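Local coordinates for protein tyrosyl-tRNA synthetase (Archaeoglobus fulgidus, PDB 2CYB) that probably catalyses the two-step attachment of tyrosine to tRNA(Tyr), activating the amino acid with ATP and then transferring it to the acceptor end of the tRNA, at residues Ala35-Tyr39 against Thr52-Leu56; Glu44-Met50 against Tyr222-Arg226; Leu173-Asp179 against Val200-Ile206; Glu233-Ala239 against Lys301-Ala305. One frame throughout, in Å; residues are numbered along the deposited sequence.

Interaction 1: residues Ala35-Tyr39 against Thr52-Leu56. With TYR (tyrosine), chain C.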
loop_
_atom_site.group_PDB
_atom_site.type_symbol
_atom_site.label_atom_id
_atom_site.label_comp_id
_atom_site.label_asym_id
_atom_site.label_seq_id
_atom_site.Cartn_x
_atom_site.Cartn_y
_atom_site.Cartn_z
ATOM N N ALA A 35 2.469 -23.887 12.915
ATOM C CA ALA A 35 1.718 -22.764 13.460
ATOM C C ALA A 35 2.683 -21.617 13.730
ATOM O O ALA A 35 3.888 -21.825 13.882
ATOM C CB ALA A 35 1.024 -23.170 14.754
ATOM N N TYR A 36 2.155 -20.399 13.776
ATOM C CA TYR A 36 2.988 -19.239 14.056
ATOM C C TYR A 36 2.168 -18.142 14.702
ATOM O O TYR A 36 0.944 -18.206 14.757
ATOM C CB TYR A 36 3.609 -18.660 12.761
ATOM C CG TYR A 36 2.840 -17.500 12.112
ATOM C CD1 TYR A 36 3.482 -16.289 11.816
ATOM C CD2 TYR A 36 1.490 -17.625 11.771
ATOM C CE1 TYR A 36 2.800 -15.236 11.195
ATOM C CE2 TYR A 36 0.796 -16.580 11.152
ATOM C CZ TYR A 36 1.458 -15.392 10.865
ATOM O OH TYR A 36 0.780 -14.375 10.232
ATOM N N VAL A 37 2.886 -17.143 15.189
ATOM C CA VAL A 37 2.298 -15.939 15.741
ATOM C C VAL A 37 3.287 -14.889 15.281
ATOM O O VAL A 37 4.501 -15.134 15.234
ATOM C CB VAL A 37 2.234 -15.899 17.289
ATOM C CG1 VAL A 37 1.648 -14.539 17.725
ATOM C CG2 VAL A 37 1.352 -17.023 17.826
ATOM N N GLY A 38 2.771 -13.729 14.909
ATOM C CA GLY A 38 3.646 -12.659 14.484
ATOM C C GLY A 38 3.582 -11.571 15.523
ATOM O O GLY A 38 2.532 -11.353 16.127
ATOM N N TYR A 39 4.706 -10.898 15.747
ATOM C CA TYR A 39 4.761 -9.813 16.721
ATOM C C TYR A 39 5.490 -8.588 16.188
ATOM O O TYR A 39 6.582 -8.707 15.633
ATOM C CB TYR A 39 5.507 -10.246 17.987
ATOM C CG TYR A 39 4.940 -11.440 18.716
ATOM C CD1 TYR A 39 5.434 -12.727 18.473
ATOM C CD2 TYR A 39 3.950 -11.284 19.688
ATOM C CE1 TYR A 39 4.961 -13.828 19.184
ATOM C CE2 TYR A 39 3.466 -12.386 20.407
ATOM C CZ TYR A 39 3.982 -13.652 20.147
ATOM O OH TYR A 39 3.527 -14.748 20.848
ATOM N N THR A 52 -0.188 -15.408 23.878
ATOM C CA THR A 52 0.029 -16.134 22.634
ATOM C C THR A 52 1.278 -16.997 22.698
ATOM O O THR A 52 1.371 -18.015 22.014
ATOM C CB THR A 52 0.107 -15.171 21.417
ATOM O OG1 THR A 52 1.057 -14.129 21.672
ATOM C CG2 THR A 52 -1.263 -14.560 21.135
ATOM N N VAL A 53 2.240 -16.601 23.522
ATOM C CA VAL A 53 3.453 -17.395 23.661
ATOM C C VAL A 53 3.088 -18.734 24.295
ATOM O O VAL A 53 3.546 -19.792 23.848
ATOM C CB VAL A 53 4.498 -16.677 24.535
ATOM C CG1 VAL A 53 5.560 -17.662 25.000
ATOM C CG2 VAL A 53 5.151 -15.552 23.734
ATOM N N GLN A 54 2.249 -18.687 25.325
ATOM C CA GLN A 54 1.825 -19.906 26.010
ATOM C C GLN A 54 1.091 -20.826 25.043
ATOM O O GLN A 54 1.255 -22.043 25.097
ATOM C CB GLN A 54 0.922 -19.570 27.209
ATOM C CG GLN A 54 0.341 -20.798 27.933
ATOM C CD GLN A 54 1.404 -21.675 28.574
ATOM O OE1 GLN A 54 1.432 -22.889 28.364
ATOM N NE2 GLN A 54 2.278 -21.067 29.366
ATOM N N LYS A 55 0.295 -20.250 24.146
ATOM C CA LYS A 55 -0.431 -21.063 23.185
ATOM C C LYS A 55 0.550 -21.739 22.227
ATOM O O LYS A 55 0.339 -22.883 21.824
ATOM C CB LYS A 55 -1.450 -20.214 22.419
ATOM C CG LYS A 55 -2.285 -20.993 21.412
ATOM C CD LYS A 55 -2.823 -22.303 21.995
ATOM C CE LYS A 55 -3.714 -22.084 23.213
ATOM N NZ LYS A 55 -4.119 -23.380 23.850
ATOM N N LEU A 56 1.628 -21.044 21.868
ATOM C CA LEU A 56 2.624 -21.642 20.984
ATOM C C LEU A 56 3.297 -22.818 21.691
ATOM O O LEU A 56 3.609 -23.825 21.057
ATOM C CB LEU A 56 3.678 -20.611 20.555
ATOM C CG LEU A 56 3.247 -19.609 19.474
ATOM C CD1 LEU A 56 4.406 -18.685 19.143
ATOM C CD2 LEU A 56 2.797 -20.352 18.217
HETATM N N TYR C . -0.944 -7.852 13.639
HETATM C CA TYR C . -0.232 -8.475 14.781
HETATM C C TYR C . -0.456 -7.682 16.067
HETATM O O TYR C . 0.086 -8.094 17.105
HETATM C CB TYR C . 1.263 -8.570 14.457
HETATM C CG TYR C . 1.516 -9.455 13.260
HETATM C CD1 TYR C . 2.201 -8.983 12.140
HETATM C CD2 TYR C . 1.057 -10.778 13.251
HETATM C CE1 TYR C . 2.430 -9.818 11.032
HETATM C CE2 TYR C . 1.275 -11.609 12.167
HETATM C CZ TYR C . 1.963 -11.128 11.060
HETATM O OH TYR C . 2.189 -11.972 10.002
HETATM O OXT TYR C . -1.186 -6.670 16.021
#

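Interaction 2: residues Glu44-Met50 against Tyr222-Arg226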
loop_
_atom_site.group_PDB
_atom_site.type_symbol
_atom_site.label_atom_id
_atom_site.label_comp_id
_atom_site.label_asym_id
_atom_site.label_seq_id
_atom_site.Cartn_x
_atom_site.Cartn_y
_atom_site.Cartn_z
ATOM N N GLU A 44 8.542 -3.361 25.209
ATOM C CA GLU A 44 8.008 -3.995 26.402
ATOM C C GLU A 44 7.223 -5.252 26.101
ATOM O O GLU A 44 6.191 -5.203 25.439
ATOM C CB GLU A 44 7.093 -3.041 27.166
ATOM C CG GLU A 44 7.760 -1.791 27.686
ATOM C CD GLU A 44 7.070 -1.258 28.925
ATOM O OE1 GLU A 44 7.246 -1.866 30.001
ATOM O OE2 GLU A 44 6.345 -0.244 28.821
ATOM N N ILE A 45 7.718 -6.381 26.593
ATOM C CA ILE A 45 7.026 -7.650 26.424
ATOM C C ILE A 45 6.186 -7.771 27.697
ATOM O O ILE A 45 6.715 -7.637 28.797
ATOM C CB ILE A 45 8.028 -8.824 26.344
ATOM C CG1 ILE A 45 8.960 -8.643 25.141
ATOM C CG2 ILE A 45 7.284 -10.138 26.236
ATOM C CD1 ILE A 45 8.239 -8.546 23.807
ATOM N N HIS A 46 4.884 -8.004 27.555
ATOM C CA HIS A 46 4.009 -8.106 28.719
ATOM C C HIS A 46 3.136 -9.361 28.726
ATOM O O HIS A 46 3.295 -10.247 27.887
ATOM C CB HIS A 46 3.128 -6.857 28.818
ATOM C CG HIS A 46 2.366 -6.551 27.569
ATOM N ND1 HIS A 46 1.360 -7.364 27.089
ATOM C CD2 HIS A 46 2.458 -5.519 26.698
ATOM C CE1 HIS A 46 0.866 -6.846 25.981
ATOM N NE2 HIS A 46 1.515 -5.724 25.721
ATOM N N LEU A 47 2.218 -9.436 29.686
ATOM C CA LEU A 47 1.345 -10.597 29.801
ATOM C C LEU A 47 0.573 -10.873 28.523
ATOM O O LEU A 47 0.266 -12.026 28.222
ATOM C CB LEU A 47 0.370 -10.427 30.972
ATOM C CG LEU A 47 1.024 -10.495 32.356
ATOM C CD1 LEU A 47 -0.034 -10.338 33.443
ATOM C CD2 LEU A 47 1.745 -11.821 32.510
ATOM N N GLY A 48 0.263 -9.818 27.774
ATOM C CA GLY A 48 -0.462 -9.989 26.527
ATOM C C GLY A 48 0.320 -10.875 25.573
ATOM O O GLY A 48 -0.250 -11.754 24.928
ATOM N N HIS A 49 1.627 -10.639 25.480
ATOM C CA HIS A 49 2.492 -11.436 24.615
ATOM C C HIS A 49 2.532 -12.861 25.136
ATOM O O HIS A 49 2.477 -13.819 24.364
ATOM C CB HIS A 49 3.921 -10.891 24.623
ATOM C CG HIS A 49 4.053 -9.530 24.025
ATOM N ND1 HIS A 49 4.236 -9.323 22.673
ATOM C CD2 HIS A 49 4.006 -8.302 24.589
ATOM C CE1 HIS A 49 4.295 -8.025 22.435
ATOM N NE2 HIS A 49 4.158 -7.384 23.582
ATOM N N MET A 50 2.647 -12.990 26.456
ATOM C CA MET A 50 2.714 -14.298 27.097
ATOM C C MET A 50 1.455 -15.123 26.840
ATOM O O MET A 50 1.473 -16.346 26.946
ATOM C CB MET A 50 2.966 -14.129 28.599
ATOM C CG MET A 50 4.322 -13.505 28.904
ATOM S SD MET A 50 4.665 -13.206 30.648
ATOM C CE MET A 50 4.544 -11.437 30.723
ATOM N N TYR A 222 -0.805 -2.848 33.026
ATOM C CA TYR A 222 -0.375 -4.184 32.632
ATOM C C TYR A 222 0.969 -4.508 33.282
ATOM O O TYR A 222 1.657 -3.614 33.777
ATOM C CB TYR A 222 -0.249 -4.261 31.107
ATOM C CG TYR A 222 0.800 -3.337 30.529
ATOM C CD1 TYR A 222 2.156 -3.648 30.617
ATOM C CD2 TYR A 222 0.440 -2.138 29.913
ATOM C CE1 TYR A 222 3.127 -2.793 30.109
ATOM C CE2 TYR A 222 1.406 -1.272 29.400
ATOM C CZ TYR A 222 2.747 -1.607 29.503
ATOM O OH TYR A 222 3.712 -0.761 29.003
ATOM N N ILE A 223 1.338 -5.784 33.268
ATOM C CA ILE A 223 2.600 -6.237 33.848
ATOM C C ILE A 223 3.601 -6.615 32.757
ATOM O O ILE A 223 3.288 -7.397 31.862
ATOM C CB ILE A 223 2.375 -7.460 34.764
ATOM C CG1 ILE A 223 1.538 -7.043 35.976
ATOM C CG2 ILE A 223 3.714 -8.057 35.191
ATOM C CD1 ILE A 223 1.148 -8.186 36.882
ATOM N N SER A 224 4.806 -6.065 32.845
ATOM C CA SER A 224 5.850 -6.340 31.864
ATOM C C SER A 224 6.829 -7.362 32.413
ATOM O O SER A 224 6.992 -7.478 33.627
ATOM C CB SER A 224 6.596 -5.049 31.522
ATOM O OG SER A 224 5.685 -4.017 31.195
ATOM N N VAL A 225 7.487 -8.097 31.521
ATOM C CA VAL A 225 8.450 -9.118 31.937
ATOM C C VAL A 225 9.656 -8.501 32.624
ATOM O O VAL A 225 10.495 -9.209 33.180
ATOM C CB VAL A 225 8.974 -9.935 30.735
ATOM C CG1 VAL A 225 7.824 -10.635 30.034
ATOM C CG2 VAL A 225 9.731 -9.018 29.774
ATOM N N ARG A 226 9.738 -7.177 32.583
ATOM C CA ARG A 226 10.855 -6.467 33.183
ATOM C C ARG A 226 10.493 -5.877 34.546
ATOM O O ARG A 226 11.360 -5.369 35.252
ATOM C CB ARG A 226 11.318 -5.361 32.233
ATOM C CG ARG A 226 12.767 -4.951 32.379
ATOM C CD ARG A 226 13.120 -3.868 31.363
ATOM N NE ARG A 226 14.512 -3.440 31.467
ATOM C CZ ARG A 226 15.557 -4.220 31.210
ATOM N NH1 ARG A 226 15.373 -5.478 30.828
ATOM N NH2 ARG A 226 16.788 -3.742 31.334
#

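Interaction 3: residues Leu173-Asp179 against Val200-Ile206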
loop_
_atom_site.group_PDB
_atom_site.type_symbol
_atom_site.label_atom_id
_atom_site.label_comp_id
_atom_site.label_asym_id
_atom_site.label_seq_id
_atom_site.Cartn_x
_atom_site.Cartn_y
_atom_site.Cartn_z
ATOM N N LEU A 173 -1.602 -23.214 10.686
ATOM C CA LEU A 173 -2.421 -22.648 11.750
ATOM C C LEU A 173 -1.923 -21.264 12.162
ATOM O O LEU A 173 -0.821 -21.120 12.692
ATOM C CB LEU A 173 -2.408 -23.578 12.971
ATOM C CG LEU A 173 -3.168 -23.091 14.212
ATOM C CD1 LEU A 173 -4.655 -23.044 13.919
ATOM C CD2 LEU A 173 -2.887 -24.016 15.385
ATOM N N ALA A 174 -2.740 -20.248 11.905
ATOM C CA ALA A 174 -2.391 -18.874 12.274
ATOM C C ALA A 174 -2.941 -18.618 13.676
ATOM O O ALA A 174 -4.144 -18.699 13.894
ATOM C CB ALA A 174 -3.013 -17.890 11.285
ATOM N N VAL A 175 -2.060 -18.304 14.614
ATOM C CA VAL A 175 -2.467 -18.035 15.986
ATOM C C VAL A 175 -2.355 -16.536 16.277
ATOM O O VAL A 175 -1.387 -15.891 15.879
ATOM C CB VAL A 175 -1.570 -18.793 16.996
ATOM C CG1 VAL A 175 -2.015 -18.489 18.414
ATOM C CG2 VAL A 175 -1.633 -20.297 16.733
ATOM N N GLY A 176 -3.350 -15.986 16.966
ATOM C CA GLY A 176 -3.295 -14.575 17.307
ATOM C C GLY A 176 -4.449 -14.180 18.198
ATOM O O GLY A 176 -5.382 -14.960 18.396
ATOM N N GLY A 177 -4.384 -12.976 18.755
ATOM C CA GLY A 177 -5.477 -12.523 19.585
ATOM C C GLY A 177 -6.702 -12.394 18.697
ATOM O O GLY A 177 -6.588 -12.298 17.472
ATOM N N ILE A 178 -7.877 -12.388 19.310
ATOM C CA ILE A 178 -9.126 -12.272 18.577
ATOM C C ILE A 178 -9.204 -10.940 17.816
ATOM O O ILE A 178 -10.032 -10.776 16.921
ATOM C CB ILE A 178 -10.333 -12.412 19.547
ATOM C CG1 ILE A 178 -11.637 -12.511 18.760
ATOM C CG2 ILE A 178 -10.379 -11.239 20.491
ATOM C CD1 ILE A 178 -11.879 -13.871 18.158
ATOM N N ASP A 179 -8.347 -9.981 18.164
ATOM C CA ASP A 179 -8.368 -8.717 17.439
ATOM C C ASP A 179 -7.730 -8.856 16.053
ATOM O O ASP A 179 -7.755 -7.921 15.257
ATOM C CB ASP A 179 -7.700 -7.593 18.242
ATOM C CG ASP A 179 -6.319 -7.948 18.749
ATOM O OD1 ASP A 179 -5.845 -9.090 18.552
ATOM O OD2 ASP A 179 -5.702 -7.057 19.373
ATOM N N VAL A 200 -6.019 -22.338 8.941
ATOM C CA VAL A 200 -6.855 -22.638 10.087
ATOM C C VAL A 200 -6.408 -21.535 11.046
ATOM O O VAL A 200 -5.221 -21.193 11.085
ATOM C CB VAL A 200 -6.506 -24.009 10.694
ATOM C CG1 VAL A 200 -7.448 -24.325 11.844
ATOM C CG2 VAL A 200 -6.574 -25.091 9.616
ATOM N N CYS A 201 -7.342 -20.965 11.799
ATOM C CA CYS A 201 -6.999 -19.898 12.730
ATOM C C CYS A 201 -7.415 -20.216 14.166
ATOM O O CYS A 201 -8.495 -20.761 14.408
ATOM C CB CYS A 201 -7.660 -18.594 12.285
ATOM S SG CYS A 201 -7.256 -18.145 10.574
ATOM N N LEU A 202 -6.540 -19.883 15.110
ATOM C CA LEU A 202 -6.813 -20.095 16.529
ATOM C C LEU A 202 -6.684 -18.734 17.198
ATOM O O LEU A 202 -5.622 -18.116 17.164
ATOM C CB LEU A 202 -5.806 -21.077 17.132
ATOM C CG LEU A 202 -6.047 -21.454 18.602
ATOM C CD1 LEU A 202 -5.387 -22.784 18.901
ATOM C CD2 LEU A 202 -5.511 -20.366 19.524
ATOM N N HIS A 203 -7.764 -18.261 17.802
ATOM C CA HIS A 203 -7.742 -16.951 18.435
ATOM C C HIS A 203 -7.786 -16.993 19.954
ATOM O O HIS A 203 -8.570 -17.728 20.548
ATOM C CB HIS A 203 -8.906 -16.121 17.915
ATOM C CG HIS A 203 -8.863 -15.891 16.436
ATOM N ND1 HIS A 203 -9.991 -15.906 15.645
ATOM C CD2 HIS A 203 -7.826 -15.627 15.607
ATOM C CE1 HIS A 203 -9.652 -15.663 14.392
ATOM N NE2 HIS A 203 -8.344 -15.491 14.342
ATOM N N THR A 204 -6.933 -16.190 20.576
ATOM C CA THR A 204 -6.886 -16.113 22.029
ATOM C C THR A 204 -7.672 -14.878 22.454
ATOM O O THR A 204 -7.809 -13.919 21.693
ATOM C CB THR A 204 -5.443 -15.989 22.525
ATOM O OG1 THR A 204 -4.813 -14.878 21.875
ATOM C CG2 THR A 204 -4.663 -17.256 22.211
ATOM N N PRO A 205 -8.221 -14.889 23.673
ATOM C CA PRO A 205 -8.982 -13.718 24.111
ATOM C C PRO A 205 -8.078 -12.518 24.361
ATOM O O PRO A 205 -6.874 -12.669 24.567
ATOM C CB PRO A 205 -9.667 -14.210 25.388
ATOM C CG PRO A 205 -8.701 -15.224 25.922
ATOM C CD PRO A 205 -8.260 -15.963 24.681
ATOM N N ILE A 206 -8.655 -11.326 24.326
ATOM C CA ILE A 206 -7.884 -10.113 24.584
ATOM C C ILE A 206 -7.899 -9.860 26.094
ATOM O O ILE A 206 -8.961 -9.740 26.696
ATOM C CB ILE A 206 -8.499 -8.897 23.862
ATOM C CG1 ILE A 206 -8.495 -9.133 22.347
ATOM C CG2 ILE A 206 -7.732 -7.637 24.226
ATOM C CD1 ILE A 206 -7.135 -9.480 21.772
#

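Interaction 4: residues Glu233-Ala239 against Lys301-Ala305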
loop_
_atom_site.group_PDB
_atom_site.type_symbol
_atom_site.label_atom_id
_atom_site.label_comp_id
_atom_site.label_asym_id
_atom_site.label_seq_id
_atom_site.Cartn_x
_atom_site.Cartn_y
_atom_site.Cartn_z
ATOM N N GLU A 233 4.221 -6.953 42.674
ATOM C CA GLU A 233 3.389 -7.017 43.868
ATOM C C GLU A 233 2.491 -5.803 43.988
ATOM O O GLU A 233 1.303 -5.931 44.280
ATOM C CB GLU A 233 4.267 -7.151 45.110
ATOM C CG GLU A 233 4.838 -8.549 45.304
ATOM C CD GLU A 233 5.892 -8.598 46.393
ATOM O OE1 GLU A 233 5.817 -7.772 47.327
ATOM O OE2 GLU A 233 6.787 -9.468 46.319
ATOM N N ARG A 234 3.058 -4.622 43.752
ATOM C CA ARG A 234 2.292 -3.380 43.831
ATOM C C ARG A 234 1.135 -3.330 42.829
ATOM O O ARG A 234 0.012 -2.979 43.187
ATOM C CB ARG A 234 3.215 -2.176 43.601
ATOM C CG ARG A 234 2.462 -0.877 43.404
ATOM C CD ARG A 234 3.380 0.269 43.020
ATOM N NE ARG A 234 2.621 1.354 42.404
ATOM C CZ ARG A 234 2.087 1.292 41.187
ATOM N NH1 ARG A 234 1.404 2.322 40.705
ATOM N NH2 ARG A 234 2.252 0.204 40.446
ATOM N N LYS A 235 1.413 -3.669 41.572
ATOM C CA LYS A 235 0.386 -3.653 40.529
ATOM C C LYS A 235 -0.745 -4.638 40.812
ATOM O O LYS A 235 -1.917 -4.316 40.612
ATOM C CB LYS A 235 1.012 -3.963 39.164
ATOM C CG LYS A 235 1.927 -2.861 38.635
ATOM C CD LYS A 235 2.483 -3.227 37.257
ATOM C CE LYS A 235 3.302 -2.093 36.654
ATOM N NZ LYS A 235 3.827 -2.454 35.302
ATOM N N ILE A 236 -0.395 -5.836 41.274
ATOM C CA ILE A 236 -1.407 -6.841 41.593
ATOM C C ILE A 236 -2.219 -6.369 42.797
ATOM O O ILE A 236 -3.448 -6.444 42.799
ATOM C CB ILE A 236 -0.763 -8.220 41.905
ATOM C CG1 ILE A 236 -0.136 -8.805 40.636
ATOM C CG2 ILE A 236 -1.813 -9.192 42.439
ATOM C CD1 ILE A 236 -1.131 -9.061 39.521
ATOM N N ARG A 237 -1.526 -5.862 43.814
ATOM C CA ARG A 237 -2.196 -5.373 45.013
ATOM C C ARG A 237 -3.323 -4.389 44.709
ATOM O O ARG A 237 -4.410 -4.498 45.273
ATOM C CB ARG A 237 -1.174 -4.732 45.963
ATOM C CG ARG A 237 -1.779 -4.009 47.164
ATOM C CD ARG A 237 -0.853 -4.074 48.382
ATOM N NE ARG A 237 0.549 -3.841 48.043
ATOM C CZ ARG A 237 1.031 -2.699 47.556
ATOM N NH1 ARG A 237 2.326 -2.593 47.281
ATOM N NH2 ARG A 237 0.228 -1.663 47.349
ATOM N N LYS A 238 -3.088 -3.436 43.811
ATOM C CA LYS A 238 -4.130 -2.463 43.502
ATOM C C LYS A 238 -4.989 -2.809 42.293
ATOM O O LYS A 238 -5.823 -2.012 41.862
ATOM C CB LYS A 238 -3.518 -1.069 43.326
ATOM C CG LYS A 238 -2.279 -1.026 42.455
ATOM C CD LYS A 238 -1.696 0.384 42.396
ATOM C CE LYS A 238 -1.398 0.927 43.789
ATOM N NZ LYS A 238 -0.528 0.003 44.572
ATOM N N ALA A 239 -4.807 -4.005 41.754
ATOM C CA ALA A 239 -5.587 -4.409 40.593
ATOM C C ALA A 239 -7.066 -4.578 40.912
ATOM O O ALA A 239 -7.451 -4.856 42.051
ATOM C CB ALA A 239 -5.032 -5.708 40.016
ATOM N N LYS A 301 -4.678 -12.688 45.256
ATOM C CA LYS A 301 -3.678 -11.725 44.796
ATOM C C LYS A 301 -2.270 -12.075 45.259
ATOM O O LYS A 301 -1.326 -12.045 44.469
ATOM C CB LYS A 301 -4.033 -10.312 45.265
ATOM C CG LYS A 301 -5.193 -9.677 44.515
ATOM C CD LYS A 301 -5.370 -8.216 44.934
ATOM C CE LYS A 301 -6.404 -7.507 44.079
ATOM N NZ LYS A 301 -6.501 -6.053 44.402
ATOM N N ILE A 302 -2.124 -12.403 46.541
ATOM C CA ILE A 302 -0.812 -12.745 47.063
ATOM C C ILE A 302 -0.222 -13.938 46.323
ATOM O O ILE A 302 0.963 -13.936 45.971
ATOM C CB ILE A 302 -0.864 -13.081 48.573
ATOM C CG1 ILE A 302 -1.310 -11.848 49.367
ATOM C CG2 ILE A 302 0.511 -13.542 49.047
ATOM C CD1 ILE A 302 -0.432 -10.629 49.147
ATOM N N ALA A 303 -1.047 -14.955 46.090
ATOM C CA ALA A 303 -0.588 -16.155 45.400
ATOM C C ALA A 303 -0.246 -15.869 43.939
ATOM O O ALA A 303 0.776 -16.336 43.429
ATOM C CB ALA A 303 -1.662 -17.260 45.491
ATOM N N VAL A 304 -1.100 -15.106 43.267
ATOM C CA VAL A 304 -0.857 -14.778 41.861
ATOM C C VAL A 304 0.451 -13.990 41.722
ATOM O O VAL A 304 1.239 -14.236 40.812
ATOM C CB VAL A 304 -2.018 -13.962 41.271
ATOM C CG1 VAL A 304 -1.644 -13.426 39.880
ATOM C CG2 VAL A 304 -3.262 -14.835 41.185
ATOM N N ALA A 305 0.683 -13.047 42.630
ATOM C CA ALA A 305 1.909 -12.256 42.584
ATOM C C ALA A 305 3.129 -13.145 42.792
ATOM O O ALA A 305 4.152 -12.979 42.125
ATOM C CB ALA A 305 1.871 -11.148 43.649
#

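Interaction 1: residues Ala35-Tyr39 against Thr52-Leu56
V37 lies against L56, its CG2 3.6 Å from L56 CG, while V37 CG1 packs 4.0 Å from T52 OG1. One helical turn thus supplies both neighbours, since L56 N donates to T52 O within the helix. Further along the strand, Y39 also turns its CA-to-CB bond toward the helix. The ring reaches across so that Y39 OH and T52 OG1 share a 2.7 Å hydrogen bond, and V53 CG2 packs 3.4 Å from the same Y39 OH. Strand and helix run nearly antiparallel, at 160° with axes 9.1 Å apart, as expected for the first half of a beta-alpha-beta crossover in a Rossmann-type sheet; strand 65-70 completes the unit. The strand's two faces do different work. Y36, whose CA-to-CB bond points away from the helix, and G38 belong to the tyrosine pocket: Y36 OH lies 2.8 Å from the ligand's OH, and G38 O is 3.3 Å from the ligand's CD2. A side chain at G38 would collide with the bound ring.

Interaction 2: residues Glu44-Met50 against Tyr222-Arg226
The HIGH region, a signature of class I aminoacyl-tRNA synthetases, meets the chain that follows the KMSKS region in this contact. Two backbone hydrogen bonds flank the pair H46 and S224, whose CA atoms are 4.0 Å apart: V225 N donates to I45 O at 2.9 Å, and L47 N donates to I223 O at 3.2 Å. The result is a single beta bridge, made just where the loop turns into helix 47-61. H46 is the N-cap of that helix, its ND1 accepting from G48 N at 2.8 Å, and G48 suits this turn because a CB there would clash with the H46 ring. In class I synthetases the HIGH and KMSKS regions together form the ATP site, and S217 of the latter, a predicted ATP ligand, lies near Y222. E44 OE2 accepts from Y222 OH at 2.7 Å, and S224 OG lies 2.9 Å from E44 OE1. H46 CD2 sits over a face of the Y222 ring, although the two ring planes are inclined at 47°. Beside the bridge, M50 CE packs 3.4 Å from V225 CG1, and L47 CD1 lies 4.0 Å from I223 CB.

Interaction 3: residues Leu173-Asp179 against Val200-Ile206
V200 opens the pairing by accepting from A174 N through its O at 2.8 Å, while V200 CG1 packs 3.7 Å from L173 CD1. C201 turns to the other face, the one that carries A174. Next, L202 uses both backbone groups: L202 N donates to A174 O at 2.9 Å, and L202 O accepts from G176 N at 3.1 Å. Its CB meets L173 CD1 at 3.9 Å. H203 stands beside G176, which has no side chain, and I178 CD1 packs 3.7 Å from H203 CB; the imidazole bonds E16 and H184. T204 N donates to G176 O at 2.9 Å, and T204 O then takes I178 N at 2.8 Å as the first strand gives way to a 3-10 turn. Beyond P205, I206 CG1 rests 3.4 Å from I178 CG2, and I206 CD1 is 3.5 Å from D179 CG, next to the tyrosine-binding Q180. Parallel strands in this register, joined through helix 181-190, form the beta-alpha-beta unit from which a Rossmann-type sheet is built.

Interaction 4: residues Glu233-Ala239 against Lys301-Ala305
K301 shows how a lysine can close the end of a helix. Its extended side chain reaches across to the end of helix 229-237 and brings K301 NZ to 2.7 Å from R237 O and 2.8 Å from A239 O, both hydrogen-bonded acceptors. These carbonyls lie where regular helical pairing runs out. Upstream, R237 N still donates to E233 O at 2.9 Å and K238 N to R234 O at 3.2 Å, but A239 N turns back to I236 O at 3.0 Å, a shorter span that accompanies the departure of K238 from helical backbone angles. The aliphatic part of K301 contributes too, with K301 CD 3.4 Å from I236 O and K301 CB 3.8 Å from I236 CG2. Alongside this polar end, I236 CB packs 4.3 Å from A305 CB, and I236 CD1 reaches 4.4 Å from V304 CG1; I251 and I254 of helix 250-263 extend this apolar cluster. K235 NZ is satisfied elsewhere, by a salt bridge with D227 and a hydrogen bond to Y222 O. With N-to-C directions of the short segments at 147°, helices 229-237 and 297-319 form a roughly antiparallel pair, a lysine ammonium taking up main-chain carbonyls at the first one's C-terminal end.

In the fold
Read from the N terminus, the chain first closes a short loop at interaction 1, where strand 34-39 meets helix 47-61 only 13 residues on. Interaction 2 starts within that loop, at 44-50, and reaches 172 residues ahead to 222-226, so the two contacts cross; they share the helix and touch where Y39 packs on H49. Interaction 3 falls wholly between the two halves of interaction 2, and its strand 173-177 adjoins strand 34-39, extending one sheet sideways from interaction 1. Interaction 4 follows in series, joining helices 229-237 and 297-319 after a 62-residue excursion. It touches interaction 2 through I223 with I236, thereby connecting the nucleotide-binding fold to the C-terminal helices.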